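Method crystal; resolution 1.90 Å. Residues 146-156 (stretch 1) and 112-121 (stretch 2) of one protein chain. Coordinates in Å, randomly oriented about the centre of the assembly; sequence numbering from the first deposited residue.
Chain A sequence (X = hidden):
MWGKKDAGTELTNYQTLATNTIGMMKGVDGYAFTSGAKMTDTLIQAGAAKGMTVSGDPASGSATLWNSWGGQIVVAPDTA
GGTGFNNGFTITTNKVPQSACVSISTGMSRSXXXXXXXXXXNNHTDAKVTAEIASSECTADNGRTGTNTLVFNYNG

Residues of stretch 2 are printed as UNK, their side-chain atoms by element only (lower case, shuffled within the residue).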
# COMPACT_ATOMS: atom_id res chain seq x y z
N GLY A 146 14.72 16.63 -14.68
CA GLY A 146 15.02 16.95 -13.29
C GLY A 146 16.48 16.67 -12.98
O GLY A 146 17.06 15.76 -13.56
N THR A 147 17.06 17.43 -12.06
CA THR A 147 18.45 17.26 -11.70
C THR A 147 18.67 16.90 -10.23
O THR A 147 19.80 16.91 -9.76
CB THR A 147 19.28 18.54 -12.01
OG1 THR A 147 18.73 19.65 -11.29
CG2 THR A 147 19.25 18.84 -13.51
N ASN A 148 17.60 16.57 -9.51
CA ASN A 148 17.73 16.26 -8.09
C ASN A 148 17.69 14.78 -7.72
O ASN A 148 16.93 14.00 -8.30
CB ASN A 148 16.64 16.99 -7.31
CG ASN A 148 16.77 18.50 -7.41
OD1 ASN A 148 17.71 19.08 -6.88
ND2 ASN A 148 15.82 19.14 -8.10
N THR A 149 18.54 14.42 -6.75
CA THR A 149 18.59 13.07 -6.21
C THR A 149 18.14 13.19 -4.76
O THR A 149 18.73 13.94 -3.99
CB THR A 149 20.02 12.49 -6.22
OG1 THR A 149 20.51 12.44 -7.56
CG2 THR A 149 20.04 11.08 -5.63
N LEU A 150 17.08 12.48 -4.39
CA LEU A 150 16.58 12.51 -3.02
C LEU A 150 16.84 11.15 -2.40
O LEU A 150 16.71 10.11 -3.06
CB LEU A 150 15.07 12.80 -3.00
CG LEU A 150 14.58 14.18 -3.47
CD1 LEU A 150 13.04 14.25 -3.42
CD2 LEU A 150 15.17 15.25 -2.57
N VAL A 151 17.25 11.14 -1.14
CA VAL A 151 17.49 9.89 -0.44
C VAL A 151 16.76 9.92 0.89
O VAL A 151 16.87 10.89 1.64
CB VAL A 151 18.99 9.63 -0.17
CG1 VAL A 151 19.18 8.25 0.44
CG2 VAL A 151 19.79 9.74 -1.47
N PHE A 152 16.00 8.87 1.17
CA PHE A 152 15.25 8.77 2.42
C PHE A 152 15.84 7.62 3.23
O PHE A 152 15.86 6.47 2.78
CB PHE A 152 13.77 8.54 2.11
CG PHE A 152 13.22 9.47 1.06
CD1 PHE A 152 13.30 10.85 1.22
CD2 PHE A 152 12.64 8.96 -0.10
CE1 PHE A 152 12.81 11.72 0.24
CE2 PHE A 152 12.14 9.81 -1.08
CZ PHE A 152 12.23 11.20 -0.91
N ASN A 153 16.31 7.93 4.43
CA ASN A 153 16.86 6.92 5.33
C ASN A 153 15.86 6.49 6.40
O ASN A 153 14.81 7.11 6.56
CB ASN A 153 18.15 7.42 5.98
CG ASN A 153 19.34 7.37 5.04
OD1 ASN A 153 19.61 8.32 4.31
ND2 ASN A 153 20.05 6.25 5.05
N TYR A 154 16.20 5.44 7.14
CA TYR A 154 15.20 4.65 7.85
C TYR A 154 15.85 3.80 8.93
O TYR A 154 16.61 2.87 8.64
CB TYR A 154 14.42 3.76 6.87
CG TYR A 154 13.34 4.50 6.11
CD1 TYR A 154 12.20 4.95 6.76
CD2 TYR A 154 13.46 4.73 4.75
CE1 TYR A 154 11.20 5.61 6.07
CE2 TYR A 154 12.47 5.40 4.05
CZ TYR A 154 11.34 5.84 4.72
OH TYR A 154 10.36 6.50 4.03
N ASN A 155 15.54 4.11 10.19
CA ASN A 155 16.44 3.80 11.30
C ASN A 155 17.91 3.87 10.88
O ASN A 155 18.38 3.04 10.10
CB ASN A 155 16.12 2.42 11.88
CG ASN A 155 15.62 2.49 13.31
OD1 ASN A 155 15.12 1.51 13.85
ND2 ASN A 155 15.76 3.66 13.92
N GLY A 156 18.62 4.85 11.41
CA GLY A 156 20.06 4.85 11.39
C GLY A 156 20.63 5.69 10.26
O GLY A 156 21.22 6.76 10.53
OXT GLY A 156 20.47 5.28 9.10
N UNK A 112 7.29 12.66 8.95
CA UNK A 112 8.05 12.23 10.11
C UNK A 112 8.53 10.79 10.24
O UNK A 112 9.06 10.42 11.29
N UNK A 113 8.38 9.98 9.20
CA UNK A 113 8.81 8.59 9.30
C UNK A 113 10.25 8.22 8.99
O UNK A 113 10.68 7.10 9.27
N UNK A 114 11.01 9.14 8.40
CA UNK A 114 12.40 8.82 8.06
C UNK A 114 13.34 9.08 9.22
O UNK A 114 12.96 9.66 10.24
o UNK A 114 13.27 10.98 7.36
c UNK A 114 12.92 9.68 6.88
c UNK A 114 11.85 9.83 5.80
N UNK A 115 14.58 8.63 9.05
CA UNK A 115 15.63 8.86 10.03
C UNK A 115 16.64 9.75 9.33
O UNK A 115 17.81 9.79 9.68
c UNK A 115 16.28 7.54 10.44
o UNK A 115 15.41 6.81 11.28
N UNK A 116 16.17 10.47 8.32
CA UNK A 116 17.06 11.35 7.58
C UNK A 116 16.60 11.52 6.15
O UNK A 116 16.06 10.59 5.55
N UNK A 117 16.81 12.71 5.62
CA UNK A 117 16.43 13.07 4.26
C UNK A 117 17.60 13.80 3.60
O UNK A 117 18.16 14.75 4.17
c UNK A 117 14.86 14.40 2.81
c UNK A 117 12.77 14.15 5.13
c UNK A 117 15.19 13.99 4.25
c UNK A 117 14.00 13.27 4.89
N UNK A 118 17.96 13.35 2.41
CA UNK A 118 19.06 13.95 1.68
C UNK A 118 18.61 14.55 0.36
O UNK A 118 17.87 13.92 -0.40
c UNK A 118 20.61 12.09 2.56
c UNK A 118 21.74 11.16 2.13
c UNK A 118 20.14 12.91 1.38
c UNK A 118 22.23 10.29 3.27
n UNK A 118 23.34 9.41 2.83
N UNK A 119 19.06 15.77 0.09
CA UNK A 119 18.74 16.43 -1.17
C UNK A 119 20.10 16.68 -1.80
O UNK A 119 20.87 17.51 -1.31
c UNK A 119 16.69 17.54 -0.22
c UNK A 119 15.90 18.81 0.03
c UNK A 119 17.71 18.41 -2.34
c UNK A 119 18.01 17.77 -0.97
N UNK A 120 20.40 15.94 -2.86
CA UNK A 120 21.69 16.04 -3.52
C UNK A 120 22.78 15.82 -2.47
O UNK A 120 22.73 14.83 -1.74
c UNK A 120 21.78 17.41 -4.21
n UNK A 120 20.48 16.52 -6.04
c UNK A 120 20.71 17.58 -5.28
o UNK A 120 20.08 18.64 -5.41
N UNK A 121 23.75 16.73 -2.35
CA UNK A 121 24.80 16.51 -1.36
C UNK A 121 24.49 17.06 0.03
O UNK A 121 25.40 17.30 0.81
O HOH W 1 13.13 5.72 10.45
O HOH W 2 21.13 9.89 9.56
O HOH W 3 20.94 12.83 -2.61

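Position 112 has backbone atoms alone, no side chain, and lies out of reach of stretch 1. It is the first residue after a helix to leave helical angles, with phi at 70°, a value that favours the residue the empty CA indicates: G112.

Position 113 also lacks side-chain atoms. Its carbonyl O is 3.6 Å from Y154 CE1 and accepts a hydrogen bond from water 1 (3.0 Å from water to O), which in turn accepts one from N155 N at 2.9 Å. A CB would have room here, so the identification as G113 rests on the missing atoms.

Position 114 carries one carbon bearing an oxygen and a second carbon. Its CB is 3.2 Å from N153 O. A beta-branched hydroxyl side chain is threonine, T114, with chi1 in p; its CG2 comes within 4.1 Å of Y154 OH.

At position 115 the side chain is one carbon followed by one oxygen, and CA-to-CB points toward stretch 1. CB lies 3.7 Å from G156 N. This is S115. Its OG is 2.9 Å from N155 N, but the angle is too poor for a hydrogen bond; the backbone does better, S115 N donating to N153 O at 2.9 Å and 168°.

Position 116 has no side chain. Its phi/psi of 152/145 would jam a CB against the carbonyl O of S115, and an ideal CB would also sit 3.8 Å from N153 CB. Both the atoms and the angles give G116, whose N donates to T114 OG1 at 3.1 Å.

Position 117 shows four carbons forked at the first, one arm two carbons long: isoleucine, I117, with chi1 m and chi2 t. Its CG2 approaches the edge of the F152 ring, 4.2 Å from CD1.

Four carbons in a row ending in nitrogen mark position 118 as lysine, K118. After chi1 in m the chain is fully extended, and it passes V151, CB to CB 3.8 Å, before CE reaches 3.4 Å from N153 OD1.

Position 119 repeats the forked four-carbon pattern, hence I119; its CG1 packs against L150 CD2 at 3.6 Å.

Position 120 has two carbons, the second carrying one oxygen and one nitrogen. This short amide is asparagine, N120, its end turned in beside N148 and T149. Its backbone N donates to T149 O at 2.8 Å and 170°.

Position 121 has no side-chain atoms and makes no contact with stretch 1: G121.

The contact is an antiparallel strand pairing, with axes at 169° and 4.7 Å apart at closest approach. V151 and K118 form its clearest hydrogen-bonded pair: K118 N donates to V151 O at 2.8 Å, and V151 N to K118 O at 2.9 Å. Side chains alternate between faces, so L150, F152, I117 and I119 share a buried apolar side, while V151 and K118 meet on the other. Water 3 extends the pairing, donating to T149 O and N120 O. Together the stretches bury 711 Å².

Stretch 2 (112-121) GGTSGIKING
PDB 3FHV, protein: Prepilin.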